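Local coordinates for protein TIR domain-containing adapter molecule 1 (Homo sapiens, PDB 4BSX) that acts as a Toll-like receptor signalling adaptor (TRIF) that induces interferon-beta, here represented by its all-helical N-terminal domain, at residues P9-A14 with V99-Y103; A14-G19 with M49-K53; Y28-K32 with E108-C112; D44-A48 with S63-L67; P93-W97 with E123-L128. The protein carries 2 engineered substitutions. All coordinates share one frame. Residue numbers count along the deposited sequence, not the author numbering.

Five contacts illustrate how an all-helical domain is closed by pairing segments distant in sequence. Contacts 1 and 2 share Ala14 and helix 11-19, their centres about 10 Å apart. Along the chain, contacts 2 and 4 nest within the loop closed by contact 1, contact 4 also within that of contact 3, and both close before contact 5 opens. Helix 43-53 serves contacts 2 and 4, helix 96-108 contacts 1 and 5. Contact 3 ties helix 23-33 to the loop after helix 96-108. Contact 1 touches the other four; contact 5 lies across the chain's centre from contacts 2, 3 and 4, about 20 to 23 Å between centres. Helix 11-19 joins early and late helices into one compact unit.

Contact 1: P9-A14 with V99-Y103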
# COMPACT_ATOMS: atom_id res chain seq x y z
N PRO A 9 11.19 -1.91 4.43
CA PRO A 9 9.76 -1.83 4.08
C PRO A 9 9.56 -1.40 2.64
O PRO A 9 10.12 -0.40 2.19
CB PRO A 9 9.22 -0.76 5.04
CG PRO A 9 10.33 -0.47 5.99
CD PRO A 9 11.59 -0.80 5.30
N SER A 10 8.78 -2.16 1.90
CA SER A 10 8.73 -1.95 0.46
C SER A 10 7.53 -2.63 -0.13
O SER A 10 6.86 -3.45 0.55
CB SER A 10 10.02 -2.49 -0.21
OG SER A 10 10.07 -3.90 -0.16
N LEU A 11 7.25 -2.29 -1.38
CA LEU A 11 6.12 -2.88 -2.06
C LEU A 11 6.33 -4.39 -2.12
O LEU A 11 5.48 -5.12 -1.67
CB LEU A 11 5.92 -2.29 -3.44
CG LEU A 11 4.66 -1.47 -3.63
CD1 LEU A 11 4.50 -1.12 -5.08
CD2 LEU A 11 3.38 -2.20 -3.09
N PRO A 12 7.49 -4.85 -2.66
CA PRO A 12 7.70 -6.31 -2.74
C PRO A 12 7.67 -7.00 -1.37
O PRO A 12 7.20 -8.13 -1.26
CB PRO A 12 9.12 -6.45 -3.36
CG PRO A 12 9.41 -5.14 -4.02
CD PRO A 12 8.61 -4.08 -3.25
N SER A 13 8.18 -6.35 -0.33
CA SER A 13 8.15 -6.95 1.00
C SER A 13 6.74 -7.04 1.57
O SER A 13 6.44 -7.97 2.27
CB SER A 13 9.04 -6.22 2.00
OG SER A 13 10.40 -6.54 1.77
N ALA A 14 5.89 -6.05 1.28
CA ALA A 14 4.50 -6.10 1.69
C ALA A 14 3.83 -7.27 0.98
O ALA A 14 3.05 -7.99 1.59
CB ALA A 14 3.78 -4.79 1.36
N VAL A 99 3.33 3.01 0.71
CA VAL A 99 3.94 1.91 1.44
C VAL A 99 3.73 2.07 2.96
O VAL A 99 3.32 1.11 3.61
CB VAL A 99 5.42 1.69 1.02
CG1 VAL A 99 6.17 0.80 2.02
CG2 VAL A 99 5.49 1.08 -0.39
N ALA A 100 3.99 3.25 3.52
CA ALA A 100 3.64 3.52 4.94
C ALA A 100 2.16 3.14 5.33
O ALA A 100 1.90 2.54 6.38
CB ALA A 100 3.88 5.01 5.24
N ARG A 101 1.22 3.52 4.46
CA ARG A 101 -0.18 3.26 4.68
C ARG A 101 -0.46 1.72 4.67
O ARG A 101 -1.12 1.15 5.57
CB ARG A 101 -0.95 4.02 3.61
CG ARG A 101 -1.17 5.48 3.97
CD ARG A 101 -1.97 6.29 2.93
NE ARG A 101 -2.19 7.66 3.44
CZ ARG A 101 -2.86 8.61 2.80
NH1 ARG A 101 -3.39 8.37 1.61
NH2 ARG A 101 -2.99 9.83 3.35
N LEU A 102 0.07 1.05 3.66
CA LEU A 102 0.05 -0.38 3.59
C LEU A 102 0.65 -1.02 4.85
O LEU A 102 0.06 -1.92 5.42
CB LEU A 102 0.78 -0.85 2.34
CG LEU A 102 0.11 -0.46 1.01
CD1 LEU A 102 0.94 -1.05 -0.11
CD2 LEU A 102 -1.36 -0.92 0.92
N TYR A 103 1.80 -0.55 5.30
CA TYR A 103 2.41 -1.18 6.45
C TYR A 103 1.63 -0.90 7.70
O TYR A 103 1.67 -1.70 8.66
CB TYR A 103 3.85 -0.79 6.61
CG TYR A 103 4.78 -1.78 5.93
CD1 TYR A 103 4.91 -1.78 4.55
CD2 TYR A 103 5.48 -2.73 6.64
CE1 TYR A 103 5.72 -2.66 3.92
CE2 TYR A 103 6.31 -3.63 6.00
CZ TYR A 103 6.42 -3.58 4.63
OH TYR A 103 7.23 -4.46 3.94
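Tyr103 reaches from helix 96-108 to the start of helix 11-19, and its side chain dominates the contact. Its chi1 of -93° lies between the m and t wells; with chi2 at 75° the ring presents one face to Pro9, whose CB lies 4.1 Å from the ring centroid in a CH-pi contact. The hydroxyl ends at the first turn of helix 11-19: Ser10 N donates a weak hydrogen bond of 3.4 Å to Tyr103 OH, and Ser13 CB is 3.2 Å from that oxygen. Here the chain enters its first helix through an N-cap. Ser10, with chi1 p, turns its side chain back so that its OG accepts from Ser13 N at 3.1 Å. Leu11 also has an off-well chi1, -113°; its CA-to-CB bond points away, yet CD2 comes within 4.0 Å of Leu102 CD1. The t rotamer of Val99 brings CG2 to 3.9 Å from Leu11 N and CG1 to 3.9 Å from Ser10 N. Met49 of helix 43-53 packs on Leu11, Ala14 and Leu102.

Contact 2: A14-G19 with M49-K53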
# COMPACT_ATOMS: atom_id res chain seq x y z
N ALA A 14 5.89 -6.05 1.28
CA ALA A 14 4.50 -6.10 1.69
C ALA A 14 3.83 -7.27 0.98
O ALA A 14 3.05 -7.99 1.59
CB ALA A 14 3.78 -4.79 1.36
N PHE A 15 4.11 -7.48 -0.30
CA PHE A 15 3.55 -8.66 -0.99
C PHE A 15 4.04 -10.00 -0.31
O PHE A 15 3.30 -11.02 -0.19
CB PHE A 15 3.95 -8.62 -2.46
CG PHE A 15 3.00 -7.87 -3.39
CD1 PHE A 15 1.76 -8.39 -3.73
CD2 PHE A 15 3.40 -6.68 -3.99
CE1 PHE A 15 0.92 -7.71 -4.63
CE2 PHE A 15 2.55 -5.99 -4.88
CZ PHE A 15 1.32 -6.52 -5.20
N ASP A 16 5.28 -10.01 0.17
CA ASP A 16 5.82 -11.20 0.82
C ASP A 16 5.13 -11.48 2.15
O ASP A 16 4.90 -12.62 2.53
CB ASP A 16 7.33 -11.09 1.03
CG ASP A 16 8.12 -11.23 -0.30
OD1 ASP A 16 7.65 -11.96 -1.19
OD2 ASP A 16 9.18 -10.59 -0.45
N ILE A 17 4.83 -10.41 2.86
CA ILE A 17 4.11 -10.49 4.12
C ILE A 17 2.73 -11.11 3.94
O ILE A 17 2.34 -11.97 4.73
CB ILE A 17 4.00 -9.14 4.74
CG1 ILE A 17 5.38 -8.72 5.26
CG2 ILE A 17 3.02 -9.17 5.91
CD1 ILE A 17 5.50 -7.26 5.59
N LEU A 18 2.02 -10.66 2.91
CA LEU A 18 0.78 -11.27 2.46
C LEU A 18 0.98 -12.75 2.11
O LEU A 18 0.24 -13.63 2.59
CB LEU A 18 0.23 -10.48 1.27
CG LEU A 18 -0.30 -9.05 1.60
CD1 LEU A 18 -0.98 -8.40 0.42
CD2 LEU A 18 -1.27 -9.04 2.77
N GLY A 19 1.99 -13.04 1.30
CA GLY A 19 2.29 -14.42 0.96
C GLY A 19 2.44 -15.26 2.21
O GLY A 19 1.88 -16.38 2.30
N MSE A 49 -4.01 -6.03 -3.85
CA MSE A 49 -2.76 -6.80 -3.67
C MSE A 49 -3.08 -8.16 -3.04
O MSE A 49 -2.49 -9.20 -3.41
CB MSE A 49 -1.78 -6.03 -2.79
CG MSE A 49 -1.20 -4.77 -3.49
SE MSE A 49 -0.31 -3.53 -2.23
CE MSE A 49 1.05 -4.61 -1.40
N VAL A 50 -4.03 -8.15 -2.11
CA VAL A 50 -4.53 -9.41 -1.49
C VAL A 50 -5.09 -10.33 -2.54
O VAL A 50 -4.74 -11.48 -2.58
CB VAL A 50 -5.59 -9.12 -0.41
CG1 VAL A 50 -6.43 -10.40 -0.10
CG2 VAL A 50 -4.89 -8.63 0.83
N LEU A 51 -5.92 -9.81 -3.43
CA LEU A 51 -6.47 -10.58 -4.54
C LEU A 51 -5.38 -11.14 -5.47
O LEU A 51 -5.44 -12.28 -5.95
CB LEU A 51 -7.41 -9.67 -5.34
CG LEU A 51 -8.66 -9.28 -4.60
CD1 LEU A 51 -9.42 -8.17 -5.35
CD2 LEU A 51 -9.53 -10.51 -4.44
N LEU A 52 -4.38 -10.31 -5.75
CA LEU A 52 -3.25 -10.73 -6.57
C LEU A 52 -2.48 -11.87 -5.93
O LEU A 52 -2.10 -12.82 -6.62
CB LEU A 52 -2.29 -9.55 -6.81
CG LEU A 52 -2.78 -8.44 -7.74
CD1 LEU A 52 -1.76 -7.34 -7.80
CD2 LEU A 52 -3.07 -9.02 -9.11
N LYS A 53 -2.24 -11.77 -4.62
CA LYS A 53 -1.55 -12.85 -3.89
C LYS A 53 -2.41 -14.14 -3.74
O LYS A 53 -1.89 -15.23 -3.47
CB LYS A 53 -1.11 -12.33 -2.51
CG LYS A 53 0.08 -13.14 -1.92
CD LYS A 53 1.41 -12.84 -2.72
CE LYS A 53 2.55 -13.83 -2.39
NZ LYS A 53 3.65 -13.87 -3.41
O HOH W 1 5.60 -11.75 -3.24
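This is a buried helix-helix packing contact, in which helix 11-19 lies against helix 43-53 inside the all-helical N-terminal domain. Its centrepiece is a Met-aromatic contact. The short segment axes approach to 9.8 Å and cross obliquely at -57°, and side chains fill the space between them. Met49, present as selenomethionine, points toward helix 11-19 and ends in a p chi3 that folds its methyl over the ring: CE sits 4.0 Å from the Phe15 ring centroid, 11° off the normal, while SE is oblique at 4.9 Å from that centroid. The same CE touches Ala14 CB at 3.9 Å. Phe15 CZ lies 3.5 Å from Met49 CG and, at the ring edge, 4.1 Å from Leu52 CD1; Trp80 also stacks with the Phe15 ring. Leu18 continues the apolar seam, its CD1 being 3.9 Å from Val50 CG2 and 4.1 Å from Met49 CB; Leu26 and Leu106 of two further helices also pack on Leu18.

Toward the surface the chemistry changes. Lys53 runs its aliphatic part along the end of helix 11-19, with CD 3.6 Å from Phe15 O and CE 3.4 Å from Gly19 CA. A CB at Gly19 would collide with that chain. The ammonium is tied to Asp16 through one water, which accepts from Lys53 NZ at 2.9 Å and donates to Asp16 OD1 at 2.9 Å.

Contact 3: Y28-K32 with E108-C112; sequences YLKHK and EEKLC
A Schellman motif closes helix 96-108, and the turn that follows rests on the side of helix 23-33. This surface contact joins a helix terminus to a neighbouring helix through one salt bridge and a small apolar patch. Residues 28-32 are helical throughout. Opposite them Glu108 is still helical, Glu109 has phi/psi of -85/0, Lys110 turns to a positive phi at 63/30, Leu111 follows at -89/-8, and Cys112 is extended at -159/160. The backbones stay separated, with the nearest pair, Leu29 CA and Glu109 CA, 8.9 Å apart, so side chains span the gap.

Lys32, all-trans from chi1 to chi4, extends outward, roughly perpendicular to its helix axis, across the gap to Glu109, and donates twice: NZ to Glu109 OE2 at 2.8 Å, forming a salt bridge, and NZ to Tyr28 OH at 2.7 Å. Tyr28 (chi1 t) is one turn earlier, where its hydroxyl accepts that second bond. Glu109, with chi1 and chi2 both m, bends its carboxylate toward the helix; OE1 lies near the plane of the Tyr28 ring at its edge, 3.4 Å from CE2. Lys30, on another face, donates through NZ to Gln56 OE1. Beneath the polar group Leu29 (m, t) lies 3.8 Å from Glu109 CG through its CD2. Leu111, also m, t, completes the patch with its CD1 3.5 Å from Leu29 CD1.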
# COMPACT_ATOMS: atom_id res chain seq x y z
N TYR A 28 -9.62 -13.87 4.71
CA TYR A 28 -10.03 -12.92 5.73
C TYR A 28 -9.83 -11.48 5.27
O TYR A 28 -10.77 -10.69 5.31
CB TYR A 28 -9.26 -13.15 7.02
CG TYR A 28 -9.52 -12.08 8.07
CD1 TYR A 28 -10.80 -11.93 8.64
CD2 TYR A 28 -8.50 -11.20 8.47
CE1 TYR A 28 -11.06 -10.92 9.62
CE2 TYR A 28 -8.76 -10.18 9.45
CZ TYR A 28 -10.02 -10.07 10.00
OH TYR A 28 -10.23 -9.09 10.94
N LEU A 29 -8.63 -11.13 4.78
CA LEU A 29 -8.37 -9.76 4.29
C LEU A 29 -9.20 -9.39 3.06
O LEU A 29 -9.74 -8.27 2.97
CB LEU A 29 -6.89 -9.54 4.06
CG LEU A 29 -6.14 -9.63 5.39
CD1 LEU A 29 -4.62 -9.54 5.25
CD2 LEU A 29 -6.60 -8.51 6.33
N LYS A 30 -9.33 -10.32 2.13
CA LYS A 30 -10.16 -10.08 0.95
C LYS A 30 -11.61 -9.73 1.38
O LYS A 30 -12.24 -8.82 0.82
CB LYS A 30 -10.14 -11.33 0.04
CG LYS A 30 -11.29 -11.39 -0.96
CD LYS A 30 -11.40 -12.76 -1.71
CE LYS A 30 -12.59 -12.71 -2.71
NZ LYS A 30 -12.72 -13.93 -3.53
N HIS A 31 -12.16 -10.49 2.33
CA HIS A 31 -13.57 -10.34 2.65
C HIS A 31 -13.76 -9.02 3.42
O HIS A 31 -14.73 -8.29 3.20
CB HIS A 31 -14.02 -11.53 3.51
CG HIS A 31 -13.98 -12.87 2.82
ND1 HIS A 31 -14.41 -13.07 1.53
CD2 HIS A 31 -13.56 -14.07 3.27
CE1 HIS A 31 -14.26 -14.35 1.21
NE2 HIS A 31 -13.74 -14.97 2.24
N LYS A 32 -12.81 -8.75 4.32
CA LYS A 32 -12.79 -7.59 5.20
C LYS A 32 -12.42 -6.26 4.53
O LYS A 32 -13.00 -5.23 4.82
CB LYS A 32 -11.78 -7.83 6.32
CG LYS A 32 -11.67 -6.73 7.32
CD LYS A 32 -10.75 -7.16 8.44
CE LYS A 32 -10.55 -6.06 9.46
NZ LYS A 32 -9.77 -6.46 10.66
N GLU A 108 -1.51 -3.51 11.93
CA GLU A 108 -2.80 -3.56 12.64
C GLU A 108 -3.43 -4.96 12.55
O GLU A 108 -4.15 -5.38 13.42
CB GLU A 108 -3.78 -2.54 12.06
CG GLU A 108 -3.41 -1.08 12.35
CD GLU A 108 -3.91 -0.64 13.70
OE1 GLU A 108 -5.14 -0.45 13.83
OE2 GLU A 108 -3.07 -0.52 14.64
N GLU A 109 -3.17 -5.67 11.47
CA GLU A 109 -3.66 -7.01 11.32
C GLU A 109 -2.69 -7.96 11.97
O GLU A 109 -2.89 -9.18 11.95
CB GLU A 109 -3.83 -7.37 9.83
CG GLU A 109 -4.99 -6.60 9.15
CD GLU A 109 -6.35 -6.84 9.81
OE1 GLU A 109 -6.52 -7.84 10.54
OE2 GLU A 109 -7.26 -6.03 9.62
N LYS A 110 -1.63 -7.40 12.54
CA LYS A 110 -0.59 -8.19 13.19
C LYS A 110 0.11 -9.13 12.24
O LYS A 110 0.60 -10.17 12.67
CB LYS A 110 -1.20 -8.97 14.37
CG LYS A 110 -1.81 -8.05 15.41
CD LYS A 110 -2.76 -8.74 16.35
CE LYS A 110 -3.22 -7.80 17.47
NZ LYS A 110 -3.88 -6.55 16.96
N LEU A 111 0.21 -8.75 10.96
CA LEU A 111 0.94 -9.54 9.98
C LEU A 111 2.41 -9.17 9.90
O LEU A 111 3.20 -9.84 9.20
CB LEU A 111 0.31 -9.41 8.60
CG LEU A 111 -1.17 -9.76 8.49
CD1 LEU A 111 -1.57 -9.83 7.03
CD2 LEU A 111 -1.51 -11.07 9.19
N CYS A 112 2.76 -8.08 10.59
CA CYS A 112 4.15 -7.60 10.72
C CYS A 112 4.32 -6.68 11.94
O CYS A 112 3.36 -6.15 12.47
CB CYS A 112 4.58 -6.85 9.46
SG CYS A 112 4.01 -5.16 9.44

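Contact 4: D44-A48 with S63-L67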
# COMPACT_ATOMS: atom_id res chain seq x y z
N ASP A 44 -8.03 0.02 -0.11
CA ASP A 44 -8.48 -0.39 -1.44
C ASP A 44 -7.30 -1.01 -2.22
O ASP A 44 -7.45 -2.05 -2.85
CB ASP A 44 -9.09 0.78 -2.22
CG ASP A 44 -10.52 1.07 -1.80
OD1 ASP A 44 -11.16 0.20 -1.18
OD2 ASP A 44 -11.01 2.18 -2.13
N LEU A 45 -6.13 -0.40 -2.14
CA LEU A 45 -4.96 -0.89 -2.85
C LEU A 45 -4.56 -2.23 -2.20
O LEU A 45 -4.33 -3.21 -2.91
CB LEU A 45 -3.80 0.14 -2.77
CG LEU A 45 -2.42 -0.26 -3.34
CD1 LEU A 45 -2.55 -0.54 -4.82
CD2 LEU A 45 -1.30 0.80 -3.10
N LEU A 46 -4.55 -2.28 -0.87
CA LEU A 46 -4.27 -3.54 -0.17
C LEU A 46 -5.28 -4.65 -0.50
O LEU A 46 -4.94 -5.84 -0.54
CB LEU A 46 -4.20 -3.33 1.33
CG LEU A 46 -3.63 -4.53 2.13
CD1 LEU A 46 -2.22 -4.90 1.72
CD2 LEU A 46 -3.64 -4.24 3.62
N HIS A 47 -6.52 -4.28 -0.74
CA HIS A 47 -7.53 -5.27 -1.14
C HIS A 47 -7.10 -5.90 -2.47
O HIS A 47 -7.16 -7.13 -2.67
CB HIS A 47 -8.90 -4.57 -1.26
CG HIS A 47 -9.97 -5.40 -1.88
ND1 HIS A 47 -10.54 -6.48 -1.25
CD2 HIS A 47 -10.59 -5.29 -3.08
CE1 HIS A 47 -11.43 -7.04 -2.05
NE2 HIS A 47 -11.48 -6.33 -3.17
N ALA A 48 -6.62 -5.06 -3.37
CA ALA A 48 -6.23 -5.52 -4.72
C ALA A 48 -4.99 -6.41 -4.68
O ALA A 48 -4.90 -7.42 -5.40
CB ALA A 48 -5.98 -4.30 -5.66
N SER A 63 -10.47 -4.12 -9.69
CA SER A 63 -10.25 -3.23 -8.58
C SER A 63 -9.18 -2.17 -8.89
O SER A 63 -9.26 -1.02 -8.42
CB SER A 63 -9.80 -4.04 -7.36
OG SER A 63 -10.79 -5.01 -7.00
N LEU A 64 -8.14 -2.54 -9.63
CA LEU A 64 -7.08 -1.56 -9.86
C LEU A 64 -7.55 -0.58 -10.89
O LEU A 64 -7.19 0.58 -10.86
CB LEU A 64 -5.78 -2.24 -10.29
CG LEU A 64 -5.13 -3.01 -9.13
CD1 LEU A 64 -4.22 -4.07 -9.69
CD2 LEU A 64 -4.40 -2.08 -8.19
N GLU A 65 -8.38 -1.04 -11.82
CA GLU A 65 -8.94 -0.12 -12.81
C GLU A 65 -9.79 0.97 -12.13
O GLU A 65 -9.79 2.11 -12.57
CB GLU A 65 -9.75 -0.86 -13.87
CG GLU A 65 -10.92 -0.04 -14.49
CD GLU A 65 -10.48 0.97 -15.54
OE1 GLU A 65 -9.34 0.85 -16.05
OE2 GLU A 65 -11.28 1.89 -15.87
N ALA A 66 -10.49 0.64 -11.06
CA ALA A 66 -11.24 1.64 -10.35
C ALA A 66 -10.31 2.59 -9.62
O ALA A 66 -10.71 3.66 -9.16
CB ALA A 66 -12.21 0.99 -9.36
N LEU A 67 -9.04 2.20 -9.49
CA LEU A 67 -8.09 3.02 -8.73
C LEU A 67 -7.13 3.80 -9.63
O LEU A 67 -6.19 4.40 -9.14
CB LEU A 67 -7.30 2.16 -7.72
CG LEU A 67 -8.09 1.52 -6.56
CD1 LEU A 67 -7.22 0.61 -5.73
CD2 LEU A 67 -8.71 2.58 -5.67
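Apolar packing carries most of this contact between helix 43-53 and the end of helix 57-65. Leu64 CD2 approaches Ala48 CB at 3.7 Å and Leu45 CD1 at 4.1 Å, bridging residues on one flank of the facing helix. Ala48, whose CA-to-CB bond points toward the partner, allows close approach: its CA is 6.0 Å from Ser63 CA, and the two CB atoms are 4.2 Å apart. Leu67 turns its side chain toward helix 43-53, so that CD1 lies 3.9 Å from Leu45 N, and its CD2 is 3.9 Å from Asp44 CB.

No hydrogen bond crosses the interface. Ser63 OG sits at the edge of the His47 ring, 3.9 Å from CD2, but its hydrogen bond goes to Glu59 O in its own helix.

Packing of consecutive helices, 43-53 on 57-65, is consistent with the similarity of this domain to the TPR-containing IFIT proteins. Helix 71-79 covers the apolar side, through Val72 and Val76 on Leu45, Val76 on Leu64 and Ala73 on Leu67, while Leu33 of helix 23-33 packs on His47.

Contact 5: P93-W97 with E123-L128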
# COMPACT_ATOMS: atom_id res chain seq x y z
N PRO A 93 6.30 6.34 -9.84
CA PRO A 93 5.99 7.25 -8.74
C PRO A 93 6.78 6.88 -7.49
O PRO A 93 7.22 5.74 -7.30
CB PRO A 93 4.52 6.97 -8.52
CG PRO A 93 4.44 5.50 -8.72
CD PRO A 93 5.41 5.18 -9.82
N ASP A 94 6.98 7.89 -6.66
CA ASP A 94 7.36 7.73 -5.27
C ASP A 94 6.27 6.91 -4.59
O ASP A 94 5.11 7.29 -4.64
CB ASP A 94 7.39 9.13 -4.64
CG ASP A 94 7.72 9.09 -3.18
OD1 ASP A 94 8.40 8.13 -2.74
OD2 ASP A 94 7.30 10.05 -2.49
N VAL A 95 6.64 5.79 -3.98
CA VAL A 95 5.66 4.89 -3.36
C VAL A 95 5.71 4.95 -1.82
O VAL A 95 5.03 4.19 -1.16
CB VAL A 95 5.83 3.40 -3.85
CG1 VAL A 95 5.78 3.33 -5.37
CG2 VAL A 95 7.10 2.72 -3.24
N SER A 96 6.50 5.84 -1.25
CA SER A 96 6.85 5.70 0.16
C SER A 96 5.64 5.91 1.10
O SER A 96 5.53 5.25 2.14
CB SER A 96 7.99 6.67 0.50
OG SER A 96 7.54 8.02 0.41
N TRP A 97 4.71 6.78 0.69
CA TRP A 97 3.56 7.15 1.52
C TRP A 97 2.55 6.00 1.45
O TRP A 97 2.03 5.55 2.46
CB TRP A 97 2.94 8.47 1.02
CG TRP A 97 1.97 9.14 2.01
CD1 TRP A 97 1.37 8.56 3.09
CD2 TRP A 97 1.54 10.51 2.00
NE1 TRP A 97 0.58 9.48 3.75
CE2 TRP A 97 0.66 10.68 3.10
CE3 TRP A 97 1.80 11.60 1.16
CZ2 TRP A 97 0.05 11.91 3.38
CZ3 TRP A 97 1.18 12.81 1.43
CH2 TRP A 97 0.32 12.96 2.54
N GLU A 123 10.76 6.95 6.32
CA GLU A 123 11.24 7.03 4.96
C GLU A 123 10.33 7.91 4.13
O GLU A 123 10.79 8.62 3.25
CB GLU A 123 11.38 5.62 4.31
CG GLU A 123 12.50 4.82 4.96
CD GLU A 123 12.58 3.37 4.48
OE1 GLU A 123 11.81 3.01 3.56
OE2 GLU A 123 13.41 2.59 5.02
N ALA A 124 9.03 7.85 4.38
CA ALA A 124 8.11 8.67 3.61
C ALA A 124 8.40 10.11 3.95
O ALA A 124 8.30 10.99 3.10
CB ALA A 124 6.67 8.34 3.95
N VAL A 125 8.72 10.36 5.21
CA VAL A 125 8.84 11.73 5.69
C VAL A 125 10.13 12.29 5.07
O VAL A 125 10.13 13.38 4.51
CB VAL A 125 8.83 11.81 7.24
CG1 VAL A 125 9.36 13.14 7.73
CG2 VAL A 125 7.43 11.59 7.77
N ARG A 126 11.19 11.47 5.11
CA ARG A 126 12.44 11.77 4.43
C ARG A 126 12.23 12.04 2.96
O ARG A 126 12.68 13.04 2.45
CB ARG A 126 13.41 10.62 4.60
CG ARG A 126 14.86 10.95 4.33
CD ARG A 126 15.70 9.73 4.61
NE ARG A 126 15.26 9.13 5.86
CZ ARG A 126 15.37 7.84 6.16
NH1 ARG A 126 15.92 7.01 5.29
NH2 ARG A 126 14.92 7.39 7.33
N THR A 127 11.54 11.17 2.27
CA THR A 127 11.26 11.37 0.86
C THR A 127 10.56 12.73 0.57
O THR A 127 11.05 13.51 -0.23
CB THR A 127 10.47 10.20 0.31
OG1 THR A 127 11.28 9.03 0.38
CG2 THR A 127 10.09 10.43 -1.12
N LEU A 128 9.43 13.02 1.23
CA LEU A 128 8.71 14.27 0.99
C LEU A 128 9.58 15.53 1.34
O LEU A 128 9.49 16.55 0.70
CB LEU A 128 7.35 14.28 1.72
CG LEU A 128 6.17 13.69 0.93
CD1 LEU A 128 6.32 12.20 0.82
CD2 LEU A 128 4.83 14.08 1.51
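Pro93 packs on Ala71 and Leu75 of helix 71-79 as the chain leads into Asp94, which has chi1 t and its CA-to-CB bond toward helix 114-130. Its OD1 accepts two weak hydrogen bonds from Ser96, one from N and one from OG, each 3.3 Å long, while OD2 lies 3.1 Å from Thr127 CG2 and forms a salt bridge with Arg131. Val95 is the N-cap of helix 96-108 and turns away from the partner, onto Leu75. Ser96 makes the closest backbone approach, its CA being only 4.7 Å from Ala124 CA. As a knob into a hole, its side chain sits among Glu123, Ala124, Thr127 and Leu128, with OG 3.3 Å from Ala124 CA and 3.7 Å from Thr127 CB. Small residues on both sides make this tight helix-helix packing possible. Trp97 then lays its indole beside Leu128, CZ3 being 3.9 Å from CD2; the backbone N of Trp97 is 4.1 Å from Ala124 CB. Helix 136-147 supplies the next layer, with Leu139 touching both Trp97 and Leu128.

No hydrogen bond joins the two segments. Asp94 pairs with Ser96 and Arg131, Thr127 OG1 donates to Glu123 O at 2.9 Å, and Trp97 NE1 donates to Glu142, so these polar groups are served locally or by outside partners, and the contact itself rests on close steric fit.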